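Local coordinates for paraflagellar rod component (Trypanosoma brucei, PDB 2Q0X), which is of unknown function but has the alpha/beta hydrolase fold and belongs to the DUF1749 family, at the interface of chains A and B. Residues are numbered along the deposited sequence; one frame, centred on the assembly and turned at random. Chains: chain A/B, Uncharacterized protein.

Contact 1: the interface of chains A and B. Residues chain A 17-19, 29; chain B 13, 31, 51-52.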
loop_
_atom_site.group_PDB
_atom_site.type_symbol
_atom_site.label_atom_id
_atom_site.label_comp_id
_atom_site.label_asym_id
_atom_site.label_seq_id
_atom_site.Cartn_x
_atom_site.Cartn_y
_atom_site.Cartn_z
ATOM N N LEU A 17 -14.082 4.936 1.567
ATOM C CA LEU A 17 -12.908 4.193 1.991
ATOM C C LEU A 17 -13.188 3.581 3.354
ATOM O O LEU A 17 -13.717 4.243 4.242
ATOM C CB LEU A 17 -11.687 5.102 2.089
ATOM C CG LEU A 17 -10.337 4.408 2.293
ATOM C CD1 LEU A 17 -9.891 3.696 1.016
ATOM C CD2 LEU A 17 -9.310 5.430 2.743
ATOM N N PHE A 18 -12.827 2.318 3.515
ATOM C CA PHE A 18 -12.749 1.732 4.833
ATOM C C PHE A 18 -11.605 0.751 4.906
ATOM O O PHE A 18 -10.933 0.490 3.904
ATOM C CB PHE A 18 -14.077 1.074 5.227
ATOM C CG PHE A 18 -14.371 -0.201 4.510
ATOM C CD1 PHE A 18 -14.897 -0.184 3.238
ATOM C CD2 PHE A 18 -14.141 -1.424 5.122
ATOM C CE1 PHE A 18 -15.181 -1.357 2.573
ATOM C CE2 PHE A 18 -14.409 -2.602 4.460
ATOM C CZ PHE A 18 -14.943 -2.564 3.174
ATOM N N THR A 19 -11.358 0.251 6.116
ATOM C CA THR A 19 -10.364 -0.785 6.332
ATOM C C THR A 19 -11.004 -1.961 7.092
ATOM O O THR A 19 -11.944 -1.779 7.856
ATOM C CB THR A 19 -9.149 -0.248 7.114
ATOM O OG1 THR A 19 -9.556 0.095 8.433
ATOM C CG2 THR A 19 -8.538 1.005 6.443
ATOM N N PRO A 29 -7.029 -1.480 3.395
ATOM C CA PRO A 29 -7.906 -0.513 2.768
ATOM C C PRO A 29 -8.681 -1.028 1.572
ATOM O O PRO A 29 -8.155 -1.765 0.723
ATOM C CB PRO A 29 -6.953 0.592 2.296
ATOM C CG PRO A 29 -5.703 0.352 2.962
ATOM C CD PRO A 29 -5.621 -1.128 3.175
ATOM N N VAL B 13 -15.922 6.113 4.960
ATOM C CA VAL B 13 -15.933 7.564 4.794
ATOM C C VAL B 13 -15.768 7.942 3.335
ATOM O O VAL B 13 -14.989 7.334 2.608
ATOM C CB VAL B 13 -14.851 8.259 5.658
ATOM C CG1 VAL B 13 -15.156 8.036 7.119
ATOM C CG2 VAL B 13 -13.455 7.769 5.315
ATOM N N PHE B 31 -5.743 10.058 -0.615
ATOM C CA PHE B 31 -7.156 10.129 -0.276
ATOM C C PHE B 31 -7.444 11.455 0.431
ATOM O O PHE B 31 -6.878 11.747 1.465
ATOM C CB PHE B 31 -7.587 8.892 0.562
ATOM C CG PHE B 31 -9.066 8.832 0.844
ATOM C CD1 PHE B 31 -9.556 9.080 2.119
ATOM C CD2 PHE B 31 -9.960 8.558 -0.159
ATOM C CE1 PHE B 31 -10.915 9.036 2.380
ATOM C CE2 PHE B 31 -11.323 8.509 0.098
ATOM C CZ PHE B 31 -11.796 8.753 1.375
ATOM N N LEU B 51 -3.727 3.677 4.620
ATOM C CA LEU B 51 -4.762 4.689 4.649
ATOM C C LEU B 51 -5.719 4.322 5.773
ATOM O O LEU B 51 -6.018 3.134 5.966
ATOM C CB LEU B 51 -5.506 4.692 3.328
ATOM C CG LEU B 51 -4.762 5.136 2.066
ATOM C CD1 LEU B 51 -5.682 5.030 0.830
ATOM C CD2 LEU B 51 -4.172 6.558 2.222
ATOM N N LEU B 52 -6.171 5.318 6.533
ATOM C CA LEU B 52 -7.013 5.085 7.710
ATOM C C LEU B 52 -6.387 4.101 8.733
ATOM O O LEU B 52 -7.096 3.305 9.372
ATOM C CB LEU B 52 -8.418 4.628 7.293
ATOM C CG LEU B 52 -9.293 5.581 6.459
ATOM C CD1 LEU B 52 -10.565 4.859 6.031
ATOM C CD2 LEU B 52 -9.628 6.852 7.221
HETATM O O HOH W 1 -9.807 2.619 9.704
#
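Strand 13-21 of chain A runs antiparallel to its own counterpart in chain B and also meets the B loop of residues 51-52 and strand 27-33. A:Leu17 and B:Val13 form the beta bridge: A:Leu17 N gives a hydrogen bond to B:Val13 O at 2.8 Å, nearly straight at the hydrogen (167°), and B:Val13 N returns one to A:Leu17 O at 3.0 Å. With CG anti to its backbone N (chi1 -170°), the A:Leu17 side chain reaches away from this bridge against an apolar patch of chain B formed by B:Phe31, B:Leu51 and B:Leu52. Its CD2 methyl lies over one face of the B:Phe31 ring, 3.7 Å above the plane and displaced toward the rim. A:Leu17 CD2 also meets B:Leu52 CD1 at 3.6 Å and B:Leu51 CB at 3.9 Å, so a branched aliphatic residue suits a patch made of a ring and two leucines. Beyond it, A:Thr19 uses both branches: CG2 packs on B:Leu52 CB at 3.7 Å, while the hydroxyl OG1 reaches B:Leu52 O through a water, 2.8 Å from each oxygen. Backbone pairing sets the strand register and the leucine packs on that patch, which together probably help hold a dimer, if the deposited pair is biological.

Contact 2: the interface of chains A and B. Residues chain A 48, 50-51, 74; chain B 19, 25, 27, 29, 79.
A:Ser50 and A:Leu51, on a loop of chain A, press against strands 13-21 and 27-33 of chain B. The close part centres on A:Ser50, whose CB lies 3.5 Å from B:Lys27 O and whose hydroxyl oxygen OG lies 3.5 Å from B:Lys27 CB. A small residue suits this place because the B backbone comes so near. Next to it, the B:Thr19 methyl CG2 sits 3.3 Å from A:Leu51 O; a chi1 of 70° sets OG1 between the backbone N and the carbonyl carbon and CG2 anti to the latter, offering the methyl to this oxygen. B:Pro29 adds a rigid apolar ring, its CG 3.9 Å from the carboxylate oxygen OE1 of A:Glu74. That glutamate, extended beyond CG, also steadies the loop from within chain A: OE1 accepts a hydrogen bond from A:Leu51 N through its anti lone pair (169° at the hydrogen). The contact is looser toward A:Thr48, where B:Lys79 CE comes no nearer than 4.3 Å to A:Thr48 C and B:Tyr25 approaches loosely, through its backbone O. B:Lys79 may still favour the carboxylate by its charge, although its NZ stays 4.9 Å from A:Glu74 OE1. Within the loop, A:Ser50 OG donates to A:Leu51 O at 2.9 Å, approaching from above the carbonyl plane.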
loop_
_atom_site.group_PDB
_atom_site.type_symbol
_atom_site.label_atom_id
_atom_site.label_comp_id
_atom_site.label_asym_id
_atom_site.label_seq_id
_atom_site.Cartn_x
_atom_site.Cartn_y
_atom_site.Cartn_z
ATOM N N THR A 48 2.935 -4.743 -6.506
ATOM C CA THR A 48 3.381 -3.390 -6.783
ATOM C C THR A 48 2.320 -2.545 -7.460
ATOM O O THR A 48 2.611 -1.447 -7.926
ATOM C CB THR A 48 4.652 -3.387 -7.676
ATOM O OG1 THR A 48 4.345 -3.941 -8.960
ATOM C CG2 THR A 48 5.768 -4.198 -7.023
ATOM N N SER A 50 -1.045 -0.343 -7.067
ATOM C CA SER A 50 -1.744 0.477 -6.094
ATOM C C SER A 50 -3.220 0.565 -6.404
ATOM O O SER A 50 -3.657 0.198 -7.498
ATOM C CB SER A 50 -1.156 1.906 -6.155
ATOM O OG SER A 50 -1.533 2.597 -7.378
ATOM N N LEU A 51 -3.988 1.090 -5.458
ATOM C CA LEU A 51 -5.334 1.535 -5.752
ATOM C C LEU A 51 -5.276 2.413 -6.992
ATOM O O LEU A 51 -4.333 3.197 -7.144
ATOM C CB LEU A 51 -5.922 2.354 -4.594
ATOM C CG LEU A 51 -6.262 1.663 -3.274
ATOM C CD1 LEU A 51 -6.847 2.690 -2.286
ATOM C CD2 LEU A 51 -7.172 0.424 -3.492
ATOM N N GLU A 74 -6.096 -3.295 -1.844
ATOM C CA GLU A 74 -4.670 -3.552 -2.003
ATOM C C GLU A 74 -4.299 -4.864 -1.340
ATOM O O GLU A 74 -4.551 -5.054 -0.158
ATOM C CB GLU A 74 -3.840 -2.383 -1.471
ATOM C CG GLU A 74 -3.840 -1.214 -2.445
ATOM C CD GLU A 74 -3.194 0.056 -1.881
ATOM O OE1 GLU A 74 -2.890 0.966 -2.717
ATOM O OE2 GLU A 74 -3.009 0.126 -0.617
ATOM N N THR B 19 -4.083 9.182 -7.845
ATOM C CA THR B 19 -2.700 8.779 -7.723
ATOM C C THR B 19 -1.842 9.813 -8.430
ATOM O O THR B 19 -2.303 10.476 -9.352
ATOM C CB THR B 19 -2.435 7.383 -8.353
ATOM O OG1 THR B 19 -2.532 7.491 -9.766
ATOM C CG2 THR B 19 -3.397 6.276 -7.797
ATOM N N TYR B 25 6.334 3.197 -12.921
ATOM C CA TYR B 25 5.960 1.850 -12.483
ATOM C C TYR B 25 5.498 1.914 -11.025
ATOM O O TYR B 25 5.376 0.884 -10.353
ATOM C CB TYR B 25 7.158 0.900 -12.556
ATOM C CG TYR B 25 7.529 0.411 -13.930
ATOM C CD1 TYR B 25 8.687 0.867 -14.559
ATOM C CD2 TYR B 25 6.748 -0.541 -14.590
ATOM C CE1 TYR B 25 9.047 0.409 -15.812
ATOM C CE2 TYR B 25 7.105 -1.010 -15.854
ATOM C CZ TYR B 25 8.256 -0.525 -16.455
ATOM O OH TYR B 25 8.628 -0.967 -17.701
ATOM N N LYS B 27 2.673 4.234 -8.807
ATOM C CA LYS B 27 1.668 5.255 -8.595
ATOM C C LYS B 27 1.428 5.346 -7.101
ATOM O O LYS B 27 1.399 4.317 -6.421
ATOM C CB LYS B 27 0.371 4.879 -9.285
ATOM C CG LYS B 27 0.442 4.842 -10.790
ATOM C CD LYS B 27 -0.955 4.815 -11.383
ATOM C CE LYS B 27 -0.894 4.720 -12.869
ATOM N NZ LYS B 27 -2.226 4.929 -13.432
ATOM N N PRO B 29 -1.161 6.522 -4.204
ATOM C CA PRO B 29 -2.507 6.962 -3.948
ATOM C C PRO B 29 -2.618 7.967 -2.808
ATOM O O PRO B 29 -1.852 7.937 -1.836
ATOM C CB PRO B 29 -3.262 5.665 -3.648
ATOM C CG PRO B 29 -2.260 4.756 -3.138
ATOM C CD PRO B 29 -0.899 5.181 -3.647
ATOM N N LYS B 79 5.598 -0.058 0.318
ATOM C CA LYS B 79 5.143 -0.958 -0.714
ATOM C C LYS B 79 6.344 -1.747 -1.214
ATOM O O LYS B 79 7.471 -1.245 -1.234
ATOM C CB LYS B 79 4.492 -0.139 -1.840
ATOM C CG LYS B 79 3.620 -0.911 -2.792
ATOM C CD LYS B 79 2.229 -1.240 -2.235
ATOM C CE LYS B 79 1.331 -1.707 -3.374
ATOM N NZ LYS B 79 0.321 -2.783 -3.055
#

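Contact 3: the interface of chains A and B. Residues chain A 48, 174-177, 188; chain B 80-81, 174.
B:Glu174 reaches across to A:Ser176 at the start of the 3-10 helix 176-179, while B:Ile80 enters between A:Thr48 and A:Thr188. From CB, a chi1 of -163° sends the B:Glu174 chain away from its backbone N; CB and CG serve as an extended spacer, and CD comes 3.7 Å from A:Ser176 OG. At the tip OE1 accepts a hydrogen bond from A:Ser176 OG at 3.3 Å, on its syn side and 24° out of the carboxylate plane, and a weak one from A:Ser176 N. B:Glu174 OE1 also faces the carbonyl A:Glu174 O at 3.3 Å and A:Asp175 OD1 at 4.6 Å, perhaps unfavourably, which the donors may partly offset. OE2 takes a bond from B:Gly81 N of its own chain at 2.6 Å, nearly along the C-O axis, and a weak one from A:Ser176 OG. Glutamate suits this place by its length and two acceptors. A water links B:Glu174 N to A:Asp175 OD1. B:Ile80 crosses both threonines at about a right angle: its CG1 meets A:Thr188 CG2 at 3.6 Å and its CG2 meets A:Thr48 CG2 at 3.7 Å. Branching at CB lets one isoleucine serve both methyls. The site probably adds a mixed apolar and weakly polar contact to the pair, if the deposited dimer is biological.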
loop_
_atom_site.group_PDB
_atom_site.type_symbol
_atom_site.label_atom_id
_atom_site.label_comp_id
_atom_site.label_asym_id
_atom_site.label_seq_id
_atom_site.Cartn_x
_atom_site.Cartn_y
_atom_site.Cartn_z
ATOM N N THR A 48 2.935 -4.743 -6.506
ATOM C CA THR A 48 3.381 -3.390 -6.783
ATOM C C THR A 48 2.320 -2.545 -7.460
ATOM O O THR A 48 2.611 -1.447 -7.926
ATOM C CB THR A 48 4.652 -3.387 -7.676
ATOM O OG1 THR A 48 4.345 -3.941 -8.960
ATOM C CG2 THR A 48 5.768 -4.198 -7.023
ATOM N N GLU A 174 10.334 -12.007 2.247
ATOM C CA GLU A 174 9.870 -10.653 1.894
ATOM C C GLU A 174 10.769 -9.947 0.869
ATOM O O GLU A 174 10.470 -8.846 0.442
ATOM C CB GLU A 174 9.772 -9.775 3.154
ATOM C CG GLU A 174 8.891 -8.507 3.000
ATOM C CD GLU A 174 8.940 -7.563 4.216
ATOM O OE1 GLU A 174 10.042 -7.099 4.599
ATOM O OE2 GLU A 174 7.864 -7.274 4.777
ATOM N N ASP A 175 11.868 -10.573 0.467
ATOM C CA ASP A 175 12.870 -9.865 -0.325
ATOM C C ASP A 175 12.625 -10.025 -1.828
ATOM O O ASP A 175 13.186 -10.914 -2.471
ATOM C CB ASP A 175 14.267 -10.349 0.069
ATOM C CG ASP A 175 15.371 -9.443 -0.438
ATOM O OD1 ASP A 175 15.063 -8.431 -1.103
ATOM O OD2 ASP A 175 16.554 -9.758 -0.173
ATOM N N SER A 176 11.798 -9.148 -2.389
ATOM C CA SER A 176 11.449 -9.236 -3.805
ATOM C C SER A 176 12.651 -8.979 -4.721
ATOM O O SER A 176 12.704 -9.498 -5.835
ATOM C CB SER A 176 10.291 -8.282 -4.146
ATOM O OG SER A 176 10.710 -6.932 -4.255
ATOM N N LEU A 177 13.606 -8.182 -4.242
ATOM C CA LEU A 177 14.826 -7.878 -5.004
ATOM C C LEU A 177 15.710 -9.108 -5.219
ATOM O O LEU A 177 16.467 -9.163 -6.194
ATOM C CB LEU A 177 15.640 -6.733 -4.359
ATOM C CG LEU A 177 15.405 -5.338 -4.960
ATOM C CD1 LEU A 177 14.020 -4.812 -4.657
ATOM C CD2 LEU A 177 16.449 -4.350 -4.468
ATOM N N THR A 188 7.473 -11.328 -4.297
ATOM C CA THR A 188 8.246 -11.772 -3.146
ATOM C C THR A 188 8.454 -13.281 -3.227
ATOM O O THR A 188 7.610 -13.989 -3.769
ATOM C CB THR A 188 7.593 -11.381 -1.790
ATOM O OG1 THR A 188 6.288 -11.959 -1.679
ATOM C CG2 THR A 188 7.503 -9.885 -1.642
ATOM N N ILE B 80 6.095 -3.005 -1.563
ATOM C CA ILE B 80 7.082 -3.864 -2.194
ATOM C C ILE B 80 7.504 -3.225 -3.507
ATOM O O ILE B 80 6.666 -2.684 -4.226
ATOM C CB ILE B 80 6.485 -5.308 -2.452
ATOM C CG1 ILE B 80 7.021 -6.313 -1.436
ATOM C CG2 ILE B 80 6.794 -5.820 -3.865
ATOM C CD1 ILE B 80 6.631 -6.014 -0.026
ATOM N N GLY B 81 8.796 -3.268 -3.817
ATOM C CA GLY B 81 9.286 -2.846 -5.145
ATOM C C GLY B 81 9.378 -1.340 -5.364
ATOM O O GLY B 81 9.273 -0.857 -6.490
ATOM N N GLU B 174 15.450 -3.965 1.062
ATOM C CA GLU B 174 13.991 -3.994 1.173
ATOM C C GLU B 174 13.486 -5.004 2.211
ATOM O O GLU B 174 12.302 -5.031 2.521
ATOM C CB GLU B 174 13.378 -4.290 -0.192
ATOM C CG GLU B 174 11.880 -3.950 -0.303
ATOM C CD GLU B 174 11.166 -4.811 -1.314
ATOM O OE1 GLU B 174 11.158 -6.046 -1.121
ATOM O OE2 GLU B 174 10.613 -4.256 -2.294
HETATM O O HOH W 2 16.130 -6.215 -0.912
#

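The C-alpha centres of contact 2 lie about 14 Å from those of both contact 1 and contact 3, whereas contacts 1 and 3 are about 24 Å apart, so contact 2 bridges the ends of the row. A:Thr48 belongs to both contacts 2 and 3, and the neighbouring B:Lys79 and B:Ile80 carry one B loop across the same two. Strand 13-21 and the loop holding residue 51 serve contacts 1 and 2 with the chains exchanged. Because the interface is two-fold symmetric, every patch recurs with its chains swapped; such an extended surface would fit a dimer, though the crystal alone does not prove one.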